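Local atomic coordinates of citrate lyase, subunit 1 (Methanosaeta concilii, PDB entry 6HXI), a protein that forms part of ATP citrate lyase, which probably converts citrate, ATP and coenzyme A into acetyl-CoA, oxaloacetate, ADP and phosphate. Residues G5-D10 / K59-F64; L32-P37 / L103-I108; Y197-P202 / D214-L219; R55-P60 / E109-H114. All blocks are in the same frame, centred on the assembly; numbering follows the deposited sequence.

Contact 1: residues G5-D10 / K59-F64; sequences GIREYD and KPDQLF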
loop_
_atom_site.group_PDB
_atom_site.type_symbol
_atom_site.label_atom_id
_atom_site.label_comp_id
_atom_site.label_asym_id
_atom_site.label_seq_id
_atom_site.Cartn_x
_atom_site.Cartn_y
_atom_site.Cartn_z
ATOM N N GLY C 5 -5.259 55.993 -32.867
ATOM C CA GLY C 5 -5.251 56.371 -34.275
ATOM C C GLY C 5 -4.392 55.445 -35.113
ATOM O O GLY C 5 -3.410 54.897 -34.619
ATOM N N ILE C 6 -4.794 55.214 -36.368
ATOM C CA ILE C 6 -4.048 54.318 -37.266
ATOM C C ILE C 6 -3.710 55.032 -38.563
ATOM O O ILE C 6 -4.417 55.961 -38.957
ATOM C CB ILE C 6 -4.734 52.925 -37.489
ATOM C CG1 ILE C 6 -6.178 53.052 -38.034
ATOM C CG2 ILE C 6 -4.707 52.094 -36.203
ATOM C CD1 ILE C 6 -6.693 51.788 -38.696
ATOM N N ARG C 7 -2.631 54.604 -39.224
ATOM C CA ARG C 7 -2.215 55.163 -40.504
ATOM C C ARG C 7 -3.289 54.926 -41.538
ATOM O O ARG C 7 -3.976 53.895 -41.509
ATOM C CB ARG C 7 -0.890 54.557 -41.000
ATOM C CG ARG C 7 0.284 54.882 -40.108
ATOM C CD ARG C 7 1.619 54.732 -40.801
ATOM N NE ARG C 7 2.676 54.465 -39.823
ATOM C CZ ARG C 7 3.249 55.391 -39.056
ATOM N NH1 ARG C 7 4.175 55.047 -38.169
ATOM N NH2 ARG C 7 2.879 56.663 -39.149
ATOM N N GLU C 8 -3.434 55.904 -42.444
ATOM C CA GLU C 8 -4.339 55.883 -43.597
ATOM C C GLU C 8 -4.066 54.581 -44.376
ATOM O O GLU C 8 -5.009 53.927 -44.808
ATOM C CB GLU C 8 -4.064 57.112 -44.476
ATOM C CG GLU C 8 -5.153 57.445 -45.479
ATOM C CD GLU C 8 -4.896 58.698 -46.304
ATOM O OE1 GLU C 8 -4.312 59.670 -45.769
ATOM O OE2 GLU C 8 -5.306 58.712 -47.486
ATOM N N TYR C 9 -2.771 54.188 -44.490
ATOM C CA TYR C 9 -2.291 52.961 -45.130
ATOM C C TYR C 9 -2.998 51.735 -44.538
ATOM O O TYR C 9 -3.568 50.939 -45.288
ATOM C CB TYR C 9 -0.755 52.848 -44.986
ATOM C CG TYR C 9 -0.184 51.520 -45.432
ATOM C CD1 TYR C 9 -0.145 51.172 -46.779
ATOM C CD2 TYR C 9 0.317 50.608 -44.507
ATOM C CE1 TYR C 9 0.381 49.949 -47.197
ATOM C CE2 TYR C 9 0.809 49.367 -44.909
ATOM C CZ TYR C 9 0.853 49.047 -46.260
ATOM O OH TYR C 9 1.356 47.840 -46.691
ATOM N N ASP C 10 -3.019 51.638 -43.197
ATOM C CA ASP C 10 -3.625 50.561 -42.427
ATOM C C ASP C 10 -5.159 50.545 -42.523
ATOM O O ASP C 10 -5.749 49.474 -42.714
ATOM C CB ASP C 10 -3.151 50.642 -40.969
ATOM C CG ASP C 10 -1.645 50.482 -40.778
ATOM O OD1 ASP C 10 -1.039 49.629 -41.473
ATOM O OD2 ASP C 10 -1.082 51.161 -39.884
ATOM N N LYS C 59 1.614 61.290 -50.023
ATOM C CA LYS C 59 1.316 62.201 -48.918
ATOM C C LYS C 59 1.820 61.656 -47.565
ATOM O O LYS C 59 1.859 60.431 -47.392
ATOM C CB LYS C 59 -0.204 62.488 -48.860
ATOM C CG LYS C 59 -1.101 61.244 -48.818
ATOM C CD LYS C 59 -2.553 61.583 -49.095
ATOM C CE LYS C 59 -3.317 60.381 -49.576
ATOM N NZ LYS C 59 -4.790 60.603 -49.544
ATOM N N PRO C 60 2.188 62.528 -46.582
ATOM C CA PRO C 60 2.640 62.005 -45.279
ATOM C C PRO C 60 1.515 61.346 -44.466
ATOM O O PRO C 60 0.408 61.886 -44.383
ATOM C CB PRO C 60 3.234 63.233 -44.578
ATOM C CG PRO C 60 2.565 64.392 -45.204
ATOM C CD PRO C 60 2.195 64.009 -46.603
ATOM N N ASP C 61 1.804 60.160 -43.895
ATOM C CA ASP C 61 0.874 59.360 -43.105
ATOM C C ASP C 61 1.324 59.312 -41.638
ATOM O O ASP C 61 1.678 58.250 -41.124
ATOM C CB ASP C 61 0.731 57.950 -43.718
ATOM C CG ASP C 61 -0.550 57.214 -43.356
ATOM O OD1 ASP C 61 -1.363 57.771 -42.574
ATOM O OD2 ASP C 61 -0.744 56.086 -43.854
ATOM N N GLN C 62 1.306 60.470 -40.966
ATOM C CA GLN C 62 1.737 60.579 -39.571
ATOM C C GLN C 62 0.645 61.164 -38.660
ATOM O O GLN C 62 0.940 61.781 -37.626
ATOM C CB GLN C 62 3.066 61.345 -39.476
ATOM C CG GLN C 62 4.279 60.461 -39.727
ATOM C CD GLN C 62 5.551 61.257 -39.838
ATOM O OE1 GLN C 62 5.820 61.894 -40.856
ATOM N NE2 GLN C 62 6.374 61.218 -38.800
ATOM N N LEU C 63 -0.628 60.896 -39.027
ATOM C CA LEU C 63 -1.854 61.288 -38.310
ATOM C C LEU C 63 -2.065 62.819 -38.316
ATOM O O LEU C 63 -1.962 63.478 -37.276
ATOM C CB LEU C 63 -1.926 60.678 -36.875
ATOM C CG LEU C 63 -1.537 59.187 -36.721
ATOM C CD1 LEU C 63 -1.314 58.819 -35.279
ATOM C CD2 LEU C 63 -2.588 58.279 -37.292
ATOM N N PHE C 64 -2.379 63.363 -39.514
ATOM C CA PHE C 64 -2.599 64.794 -39.761
ATOM C C PHE C 64 -4.062 65.166 -40.091
ATOM O O PHE C 64 -4.987 64.471 -39.662
ATOM C CB PHE C 64 -1.651 65.292 -40.875
ATOM C CG PHE C 64 -0.174 65.313 -40.557
ATOM C CD1 PHE C 64 0.288 65.848 -39.361
ATOM C CD2 PHE C 64 0.761 64.885 -41.494
ATOM C CE1 PHE C 64 1.652 65.891 -39.081
ATOM C CE2 PHE C 64 2.128 64.936 -41.214
ATOM C CZ PHE C 64 2.562 65.424 -40.004
#
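With CG of Asp61 anti to its own backbone N (chi1 -157°), the carboxylate reaches the opening turn of helix 8-18 and meets two successive N-H groups there. Glu8 N donates to Asp61 OD1 over 2.8 Å, and Tyr9 N donates to Asp61 OD2, also over 2.8 Å and along a straighter path. Both oxygens use their syn lone pairs, so the two bonds fix the rotation of the group. The positive end of the helix would probably help to keep it ionised. CB of Arg7, the N-cap residue, lies 3.2 Å from Asp61 OD2. The guanidinium, however, passes the carboxylate by, their planes 74° apart, and its NH2 donates to the main-chain Asp61 O, near the guanidinium plane, over 2.8 Å. Glu8, with CG anti to its N (chi1 -164°) and the chain extended, crosses Lys59 at about a right angle; its OE2 forms a salt bridge with Lys59 NZ of 2.8 Å through the syn lone pair. At the other end Leu63 CD2 packs 3.4 Å from Ile6 O. Within the ATP-grasp region the contact fastens the start of a helix to the loop leaving a strand: strand 3-6 pairs with strand 209-220, and strand 56-60 pairs with strand 106-110.

Contact 2: residues L32-P37 / L103-I108; sequences LALVGP and LSYFLI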
loop_
_atom_site.group_PDB
_atom_site.type_symbol
_atom_site.label_atom_id
_atom_site.label_comp_id
_atom_site.label_asym_id
_atom_site.label_seq_id
_atom_site.Cartn_x
_atom_site.Cartn_y
_atom_site.Cartn_z
ATOM N N LEU C 32 -1.661 49.890 -52.237
ATOM C CA LEU C 32 -1.108 50.769 -51.210
ATOM C C LEU C 32 0.357 50.429 -50.917
ATOM O O LEU C 32 0.746 49.253 -50.893
ATOM C CB LEU C 32 -1.933 50.657 -49.918
ATOM C CG LEU C 32 -3.426 50.977 -49.992
ATOM C CD1 LEU C 32 -4.213 50.055 -49.113
ATOM C CD2 LEU C 32 -3.699 52.418 -49.624
ATOM N N ALA C 33 1.161 51.474 -50.681
ATOM C CA ALA C 33 2.575 51.360 -50.357
ATOM C C ALA C 33 2.924 52.364 -49.256
ATOM O O ALA C 33 2.597 53.549 -49.386
ATOM C CB ALA C 33 3.420 51.620 -51.603
ATOM N N LEU C 34 3.557 51.888 -48.166
ATOM C CA LEU C 34 3.981 52.758 -47.071
ATOM C C LEU C 34 5.493 52.913 -47.087
ATOM O O LEU C 34 6.208 51.913 -47.159
ATOM C CB LEU C 34 3.491 52.248 -45.692
ATOM C CG LEU C 34 3.706 53.199 -44.486
ATOM C CD1 LEU C 34 2.732 54.388 -44.517
ATOM C CD2 LEU C 34 3.598 52.459 -43.184
ATOM N N VAL C 35 5.976 54.164 -46.993
ATOM C CA VAL C 35 7.401 54.493 -47.004
ATOM C C VAL C 35 7.851 55.069 -45.652
ATOM O O VAL C 35 7.549 56.225 -45.334
ATOM C CB VAL C 35 7.780 55.395 -48.215
ATOM C CG1 VAL C 35 9.254 55.794 -48.186
ATOM C CG2 VAL C 35 7.451 54.700 -49.528
ATOM N N GLY C 36 8.561 54.236 -44.883
ATOM C CA GLY C 36 9.127 54.580 -43.584
ATOM C C GLY C 36 10.573 55.036 -43.688
ATOM O O GLY C 36 11.088 55.171 -44.804
ATOM N N PRO C 37 11.280 55.276 -42.554
ATOM C CA PRO C 37 12.687 55.713 -42.651
ATOM C C PRO C 37 13.619 54.649 -43.236
ATOM O O PRO C 37 14.352 54.948 -44.182
ATOM C CB PRO C 37 13.065 56.086 -41.210
ATOM C CG PRO C 37 11.798 56.064 -40.432
ATOM C CD PRO C 37 10.846 55.166 -41.148
ATOM N N LEU C 103 9.350 64.535 -40.807
ATOM C CA LEU C 103 8.460 63.710 -41.631
ATOM C C LEU C 103 9.140 62.344 -41.837
ATOM O O LEU C 103 10.301 62.313 -42.231
ATOM C CB LEU C 103 8.164 64.384 -42.984
ATOM C CG LEU C 103 7.266 65.624 -42.974
ATOM C CD1 LEU C 103 7.278 66.310 -44.329
ATOM C CD2 LEU C 103 5.826 65.287 -42.576
ATOM N N SER C 104 8.463 61.220 -41.517
ATOM C CA SER C 104 9.097 59.895 -41.637
ATOM C C SER C 104 8.261 58.823 -42.350
ATOM O O SER C 104 8.835 57.850 -42.844
ATOM C CB SER C 104 9.536 59.385 -40.267
ATOM O OG SER C 104 10.525 60.224 -39.695
ATOM N N TYR C 105 6.920 58.977 -42.382
ATOM C CA TYR C 105 6.029 58.001 -43.019
ATOM C C TYR C 105 5.176 58.624 -44.107
ATOM O O TYR C 105 4.560 59.667 -43.886
ATOM C CB TYR C 105 5.191 57.240 -41.981
ATOM C CG TYR C 105 6.044 56.388 -41.062
ATOM C CD1 TYR C 105 6.389 55.085 -41.407
ATOM C CD2 TYR C 105 6.515 56.888 -39.848
ATOM C CE1 TYR C 105 7.198 54.305 -40.579
ATOM C CE2 TYR C 105 7.328 56.122 -39.015
ATOM C CZ TYR C 105 7.662 54.827 -39.380
ATOM O OH TYR C 105 8.439 54.058 -38.544
ATOM N N PHE C 106 5.179 57.996 -45.296
ATOM C CA PHE C 106 4.465 58.476 -46.487
ATOM C C PHE C 106 3.672 57.378 -47.172
ATOM O O PHE C 106 4.177 56.265 -47.364
ATOM C CB PHE C 106 5.447 59.101 -47.508
ATOM C CG PHE C 106 6.246 60.271 -46.987
ATOM C CD1 PHE C 106 7.459 60.071 -46.334
ATOM C CD2 PHE C 106 5.788 61.571 -47.144
ATOM C CE1 PHE C 106 8.182 61.150 -45.821
ATOM C CE2 PHE C 106 6.511 62.651 -46.636
ATOM C CZ PHE C 106 7.706 62.432 -45.983
ATOM N N LEU C 107 2.442 57.701 -47.576
ATOM C CA LEU C 107 1.597 56.742 -48.273
ATOM C C LEU C 107 1.629 56.986 -49.787
ATOM O O LEU C 107 1.487 58.128 -50.237
ATOM C CB LEU C 107 0.151 56.788 -47.725
ATOM C CG LEU C 107 -0.939 56.014 -48.501
ATOM C CD1 LEU C 107 -0.804 54.492 -48.335
ATOM C CD2 LEU C 107 -2.317 56.480 -48.110
ATOM N N ILE C 108 1.821 55.901 -50.561
ATOM C CA ILE C 108 1.774 55.930 -52.028
ATOM C C ILE C 108 0.568 55.110 -52.495
ATOM O O ILE C 108 0.376 53.960 -52.085
ATOM C CB ILE C 108 3.092 55.577 -52.786
ATOM C CG1 ILE C 108 4.329 56.188 -52.092
ATOM C CG2 ILE C 108 3.003 56.042 -54.264
ATOM C CD1 ILE C 108 5.640 55.566 -52.490
#
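Ile108 N donates to Ala33 O over 2.7 Å at a nearly straight 171°, arriving almost along the C=O axis. This is the shortest of four backbone bonds that join edge strand 33-35 to strand 106-110 in an antiparallel sheet of the ATP-grasp region. Ala33 N returns a 3.0 Å bond to Ile108 O, completing one hydrogen-bonded pair. Val35 and Phe106 make the other: Val35 N reaches Phe106 O over 2.8 Å, whereas Phe106 N meets Val35 O over 3.0 Å from above the carbonyl plane. Leu34 and Leu107 form the non-hydrogen-bonded pair between them. The short segments run at 153° to each other. On the face carrying Ala33, Val35, Phe106 and Ile108, the CG2 methyl of Val35 touches Ile108 CD1 at 3.6 Å, and Leu86 of helix 79-89 packs against this face. The face of Leu34 and Leu107 meets Tyr9 of helix 8-18, and beside it Leu32 CD2 approaches Leu107 CD1 obliquely at 3.8 Å. Beyond the paired residues, Tyr105, with CG anti to its carbonyl carbon (chi1 -64°), brings its ring obliquely up to Gly36 and Pro37 while also receiving the Arg7 guanidinium in a cation-pi contact. An alanine here would lack the ring and would probably leave Gly36, Pro37 and the Arg7 guanidinium less well packed. Glycine suits position 36, since a CB there would clash with Tyr105 CE1; as it is, Gly36 CA rests 3.5 Å from Tyr105 CD1, and Pro37 CD lies 3.7 Å from Tyr105 CZ.

Contact 3: residues Y197-P202 / D214-L219; sequences YVEINP and DMVAKL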
loop_
_atom_site.group_PDB
_atom_site.type_symbol
_atom_site.label_atom_id
_atom_site.label_comp_id
_atom_site.label_asym_id
_atom_site.label_seq_id
_atom_site.Cartn_x
_atom_site.Cartn_y
_atom_site.Cartn_z
ATOM N N TYR C 197 -13.705 55.247 -34.420
ATOM C CA TYR C 197 -13.880 56.350 -35.357
ATOM C C TYR C 197 -13.385 55.991 -36.766
ATOM O O TYR C 197 -12.321 55.402 -36.925
ATOM C CB TYR C 197 -13.143 57.601 -34.850
ATOM C CG TYR C 197 -13.351 58.819 -35.722
ATOM C CD1 TYR C 197 -14.541 59.537 -35.678
ATOM C CD2 TYR C 197 -12.357 59.254 -36.595
ATOM C CE1 TYR C 197 -14.758 60.632 -36.512
ATOM C CE2 TYR C 197 -12.553 60.369 -37.419
ATOM C CZ TYR C 197 -13.757 61.054 -37.375
ATOM O OH TYR C 197 -13.974 62.156 -38.176
ATOM N N VAL C 198 -14.153 56.393 -37.781
ATOM C CA VAL C 198 -13.819 56.242 -39.202
ATOM C C VAL C 198 -14.293 57.474 -39.952
ATOM O O VAL C 198 -15.404 57.952 -39.714
ATOM C CB VAL C 198 -14.257 54.891 -39.864
ATOM C CG1 VAL C 198 -15.778 54.766 -39.990
ATOM C CG2 VAL C 198 -13.605 54.707 -41.221
ATOM N N GLU C 199 -13.443 58.007 -40.826
ATOM C CA GLU C 199 -13.770 59.168 -41.636
ATOM C C GLU C 199 -13.206 59.014 -43.039
ATOM O O GLU C 199 -11.994 58.866 -43.203
ATOM C CB GLU C 199 -13.231 60.440 -40.988
ATOM C CG GLU C 199 -13.573 61.722 -41.728
ATOM C CD GLU C 199 -12.595 62.837 -41.437
ATOM O OE1 GLU C 199 -12.632 63.377 -40.307
ATOM O OE2 GLU C 199 -11.757 63.137 -42.319
ATOM N N ILE C 200 -14.094 59.047 -44.044
ATOM C CA ILE C 200 -13.727 59.012 -45.447
ATOM C C ILE C 200 -14.148 60.372 -45.990
ATOM O O ILE C 200 -15.338 60.630 -46.227
ATOM C CB ILE C 200 -14.272 57.803 -46.250
ATOM C CG1 ILE C 200 -13.964 56.469 -45.517
ATOM C CG2 ILE C 200 -13.647 57.814 -47.652
ATOM C CD1 ILE C 200 -14.844 55.329 -45.901
ATOM N N ASN C 201 -13.150 61.269 -46.072
ATOM C CA ASN C 201 -13.311 62.649 -46.470
ATOM C C ASN C 201 -12.228 63.060 -47.473
ATOM O O ASN C 201 -11.156 63.536 -47.080
ATOM C CB ASN C 201 -13.313 63.566 -45.230
ATOM C CG ASN C 201 -13.704 65.000 -45.499
ATOM O OD1 ASN C 201 -14.523 65.304 -46.375
ATOM N ND2 ASN C 201 -13.179 65.909 -44.691
ATOM N N PRO C 202 -12.479 62.866 -48.781
ATOM C CA PRO C 202 -13.718 62.381 -49.404
ATOM C C PRO C 202 -13.677 60.937 -49.961
ATOM O O PRO C 202 -12.629 60.287 -49.985
ATOM C CB PRO C 202 -13.907 63.405 -50.537
ATOM C CG PRO C 202 -12.466 63.823 -50.928
ATOM C CD PRO C 202 -11.541 63.333 -49.815
ATOM N N ASP C 214 -9.375 59.896 -48.972
ATOM C CA ASP C 214 -8.650 60.221 -47.743
ATOM C C ASP C 214 -9.337 59.517 -46.602
ATOM O O ASP C 214 -10.565 59.408 -46.602
ATOM C CB ASP C 214 -8.550 61.734 -47.513
ATOM C CG ASP C 214 -7.579 62.424 -48.463
ATOM O OD1 ASP C 214 -6.362 62.450 -48.160
ATOM O OD2 ASP C 214 -8.035 62.944 -49.499
ATOM N N MET C 215 -8.544 58.981 -45.664
ATOM C CA MET C 215 -9.045 58.205 -44.539
ATOM C C MET C 215 -8.357 58.543 -43.205
ATOM O O MET C 215 -7.140 58.756 -43.141
ATOM C CB MET C 215 -8.927 56.703 -44.852
ATOM C CG MET C 215 -9.959 55.857 -44.160
ATOM S SD MET C 215 -10.070 54.212 -44.883
ATOM C CE MET C 215 -11.155 53.436 -43.728
ATOM N N VAL C 216 -9.172 58.627 -42.152
ATOM C CA VAL C 216 -8.772 58.906 -40.769
ATOM C C VAL C 216 -9.507 57.862 -39.960
ATOM O O VAL C 216 -10.715 57.681 -40.145
ATOM C CB VAL C 216 -9.133 60.356 -40.330
ATOM C CG1 VAL C 216 -9.030 60.537 -38.817
ATOM C CG2 VAL C 216 -8.267 61.384 -41.060
ATOM N N ALA C 217 -8.780 57.129 -39.116
ATOM C CA ALA C 217 -9.404 56.072 -38.326
ATOM C C ALA C 217 -8.776 55.900 -36.987
ATOM O O ALA C 217 -7.576 56.141 -36.820
ATOM C CB ALA C 217 -9.402 54.746 -39.089
ATOM N N LYS C 218 -9.610 55.479 -36.012
ATOM C CA LYS C 218 -9.216 55.162 -34.637
ATOM C C LYS C 218 -9.777 53.795 -34.292
ATOM O O LYS C 218 -10.940 53.508 -34.585
ATOM C CB LYS C 218 -9.766 56.198 -33.649
ATOM C CG LYS C 218 -8.969 57.490 -33.552
ATOM C CD LYS C 218 -9.652 58.440 -32.589
ATOM C CE LYS C 218 -8.790 59.619 -32.226
ATOM N NZ LYS C 218 -9.406 60.361 -31.097
ATOM N N LEU C 219 -8.958 52.940 -33.672
ATOM C CA LEU C 219 -9.400 51.616 -33.232
ATOM C C LEU C 219 -9.500 51.636 -31.719
ATOM O O LEU C 219 -8.694 52.303 -31.067
ATOM C CB LEU C 219 -8.427 50.523 -33.674
ATOM C CG LEU C 219 -8.251 50.279 -35.166
ATOM C CD1 LEU C 219 -7.073 49.357 -35.428
ATOM C CD2 LEU C 219 -9.511 49.689 -35.785
#
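Tyr197 turns the edge of its ring toward Val216, CE2 lying 3.8 Å from Val216 CG1 in the ring plane, across the two strands of the antiparallel hairpin 195-206/209-220. Its CG is anti to the backbone N (chi1 -176°), which runs the ring along the strand until OH donates to Glu199 OE1 over 2.8 Å, on the anti lone pair. Glu199 in turn lies side by side with Val216, pointing the same way. A leucine here has no hydroxyl and would probably leave the Glu199 carboxylate less firmly placed and Val216 less well covered. On the opposite face Val198 CG2 meets the methyl end of the extended Met215 chain, CE, at 3.7 Å. The backbone sets these pairings: Glu199 N donates to Val216 O over 2.8 Å, nearly along the C=O axis, and Lys218 N to Tyr197 O over 2.9 Å from above the carbonyl plane. Further out, helix 173-192 packs on Val198 and Ile200, and Ala11 of helix 8-18 on Met215 and Ala217. Where the first strand turns a corner, Asn201 OD1 accepts the N-H of Gly138, and Asp214 OD1 forms a salt bridge with Lys59 while its CB sits 3.2 Å from Asn201 O. A cis peptide bond precedes Pro202, whose O receives a weak hydrogen bond from Asp214 N, 3.4 Å long.

Contact 4: residues R55-P60 / E109-H114; sequences RLVVKP and EPFTPH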
loop_
_atom_site.group_PDB
_atom_site.type_symbol
_atom_site.label_atom_id
_atom_site.label_comp_id
_atom_site.label_asym_id
_atom_site.label_seq_id
_atom_site.Cartn_x
_atom_site.Cartn_y
_atom_site.Cartn_z
ATOM N N ARG C 55 -0.460 56.265 -62.391
ATOM C CA ARG C 55 -0.317 57.653 -61.942
ATOM C C ARG C 55 -0.568 57.630 -60.428
ATOM O O ARG C 55 -1.523 57.001 -59.972
ATOM C CB ARG C 55 -1.259 58.621 -62.678
ATOM C CG ARG C 55 -0.858 58.916 -64.131
ATOM C CD ARG C 55 0.591 59.367 -64.338
ATOM N NE ARG C 55 0.873 60.688 -63.772
ATOM C CZ ARG C 55 1.568 61.638 -64.391
ATOM N NH1 ARG C 55 2.058 61.428 -65.608
ATOM N NH2 ARG C 55 1.790 62.803 -63.795
ATOM N N LEU C 56 0.322 58.267 -59.666
ATOM C CA LEU C 56 0.339 58.220 -58.211
ATOM C C LEU C 56 -0.075 59.492 -57.463
ATOM O O LEU C 56 -0.264 60.562 -58.051
ATOM C CB LEU C 56 1.757 57.805 -57.742
ATOM C CG LEU C 56 2.411 56.600 -58.422
ATOM C CD1 LEU C 56 3.830 56.484 -58.017
ATOM C CD2 LEU C 56 1.688 55.294 -58.100
ATOM N N VAL C 57 -0.251 59.308 -56.136
ATOM C CA VAL C 57 -0.504 60.283 -55.073
ATOM C C VAL C 57 0.431 59.868 -53.915
ATOM O O VAL C 57 0.437 58.703 -53.507
ATOM C CB VAL C 57 -1.992 60.353 -54.607
ATOM C CG1 VAL C 57 -2.175 61.330 -53.450
ATOM C CG2 VAL C 57 -2.916 60.735 -55.748
ATOM N N VAL C 58 1.228 60.808 -53.418
ATOM C CA VAL C 58 2.114 60.537 -52.292
ATOM C C VAL C 58 1.938 61.674 -51.266
ATOM O O VAL C 58 1.985 62.856 -51.618
ATOM C CB VAL C 58 3.586 60.185 -52.683
ATOM C CG1 VAL C 58 4.218 61.221 -53.604
ATOM C CG2 VAL C 58 4.461 59.904 -51.465
ATOM N N LYS C 59 1.614 61.290 -50.023
ATOM C CA LYS C 59 1.316 62.201 -48.918
ATOM C C LYS C 59 1.820 61.656 -47.565
ATOM O O LYS C 59 1.859 60.431 -47.392
ATOM C CB LYS C 59 -0.204 62.488 -48.860
ATOM C CG LYS C 59 -1.101 61.244 -48.818
ATOM C CD LYS C 59 -2.553 61.583 -49.095
ATOM C CE LYS C 59 -3.317 60.381 -49.576
ATOM N NZ LYS C 59 -4.790 60.603 -49.544
ATOM N N PRO C 60 2.188 62.528 -46.582
ATOM C CA PRO C 60 2.640 62.005 -45.279
ATOM C C PRO C 60 1.515 61.346 -44.466
ATOM O O PRO C 60 0.408 61.886 -44.383
ATOM C CB PRO C 60 3.234 63.233 -44.578
ATOM C CG PRO C 60 2.565 64.392 -45.204
ATOM C CD PRO C 60 2.195 64.009 -46.603
ATOM N N GLU C 109 -0.262 55.736 -53.322
ATOM C CA GLU C 109 -1.457 55.105 -53.865
ATOM C C GLU C 109 -1.800 55.618 -55.287
ATOM O O GLU C 109 -1.344 56.705 -55.652
ATOM C CB GLU C 109 -2.638 55.290 -52.898
ATOM C CG GLU C 109 -3.139 56.718 -52.754
ATOM C CD GLU C 109 -4.362 56.883 -51.874
ATOM O OE1 GLU C 109 -4.980 55.858 -51.503
ATOM O OE2 GLU C 109 -4.716 58.044 -51.570
ATOM N N PRO C 110 -2.622 54.882 -56.082
ATOM C CA PRO C 110 -2.987 55.389 -57.419
ATOM C C PRO C 110 -3.851 56.653 -57.381
ATOM O O PRO C 110 -4.664 56.821 -56.471
ATOM C CB PRO C 110 -3.750 54.219 -58.051
ATOM C CG PRO C 110 -4.256 53.422 -56.914
ATOM C CD PRO C 110 -3.249 53.566 -55.815
ATOM N N PHE C 111 -3.663 57.542 -58.366
ATOM C CA PHE C 111 -4.422 58.782 -58.503
ATOM C C PHE C 111 -5.750 58.463 -59.162
ATOM O O PHE C 111 -5.770 57.982 -60.304
ATOM C CB PHE C 111 -3.634 59.823 -59.328
ATOM C CG PHE C 111 -4.389 61.096 -59.659
ATOM C CD1 PHE C 111 -4.436 62.150 -58.758
ATOM C CD2 PHE C 111 -5.031 61.245 -60.884
ATOM C CE1 PHE C 111 -5.133 63.325 -59.066
ATOM C CE2 PHE C 111 -5.737 62.415 -61.186
ATOM C CZ PHE C 111 -5.783 63.447 -60.277
ATOM N N THR C 112 -6.858 58.726 -58.451
ATOM C CA THR C 112 -8.183 58.489 -59.009
ATOM C C THR C 112 -8.769 59.814 -59.534
ATOM O O THR C 112 -9.089 60.705 -58.738
ATOM C CB THR C 112 -9.073 57.704 -58.033
ATOM O OG1 THR C 112 -8.514 56.397 -57.910
ATOM C CG2 THR C 112 -10.522 57.568 -58.512
ATOM N N PRO C 113 -8.888 59.958 -60.878
ATOM C CA PRO C 113 -9.494 61.178 -61.437
ATOM C C PRO C 113 -10.991 61.120 -61.140
ATOM O O PRO C 113 -11.664 60.146 -61.496
ATOM C CB PRO C 113 -9.185 61.079 -62.940
ATOM C CG PRO C 113 -8.245 59.905 -63.090
ATOM C CD PRO C 113 -8.551 59.001 -61.948
ATOM N N HIS C 114 -11.489 62.130 -60.414
ATOM C CA HIS C 114 -12.865 62.168 -59.911
ATOM C C HIS C 114 -13.618 63.470 -60.155
ATOM O O HIS C 114 -12.999 64.514 -60.396
ATOM C CB HIS C 114 -12.827 61.900 -58.397
ATOM C CG HIS C 114 -12.093 62.947 -57.611
ATOM N ND1 HIS C 114 -10.706 62.967 -57.547
ATOM C CD2 HIS C 114 -12.578 63.984 -56.892
ATOM C CE1 HIS C 114 -10.396 64.016 -56.804
ATOM N NE2 HIS C 114 -11.490 64.652 -56.377
#
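Four acceptors surround Lys59 NZ: two strong salt-bridge partners, Glu8 OE2 and Asp214 OD1, and two weak ones, Leu213 O and, within this contact, Glu109 OE2, 3.3 Å from NZ. Glu109 places CG between its backbone N and carbonyl carbon (chi1 68°), and the extended chain then crosses Lys59 obliquely. Its other oxygen, OE1, has the better partner, Lys12 NZ, which also pairs with Glu8; the two lysines probably offset the crowding of the carboxylates. Strands 56-60 and 106-110 run antiparallel beside this cluster. Val57 N donates to Glu109 O over 2.9 Å, almost along the C=O axis, and Glu109 N answers to Val57 O at 3.1 Å. Leu56 and Pro110 form a non-hydrogen-bonded pair with diverging side chains. Past the strand end, Phe111 N reaches Arg55 O over 2.7 Å at a straight 169°, from above the carbonyl plane. The Phe111 ring turns its edge to Val57, CD1 lying 3.7 Å from Val57 CG2. Around these two strands, Arg55 forms salt bridges with Asp76 and Asp78, strand 74-75 adjoins strand 56-60, and helix 79-89 packs on Leu56 and Val58.

In the fold
From the N terminus, contact 1 first closes a loop by bringing residues 59-64 back to 5-10, at the start of helix 8-18. Contact 2 opens inside that loop and closes beyond it, so the two cross. Contact 4 opens at 55-60, sharing Lys59 and Pro60 with contact 1, and closes just after contact 2, which it also crosses. Contacts 2 and 4 use successive parts of strand 106-110, setting strands 33-35 and 56-60 beside it. Contact 3 follows in series as a local hairpin of the six-stranded sheet. Ile6 N with Ala217 O keeps 5-10 in that sheet, while Asp214 with Lys59 reaches across to the sheet of strand 56-60, so contact 1 joins the two.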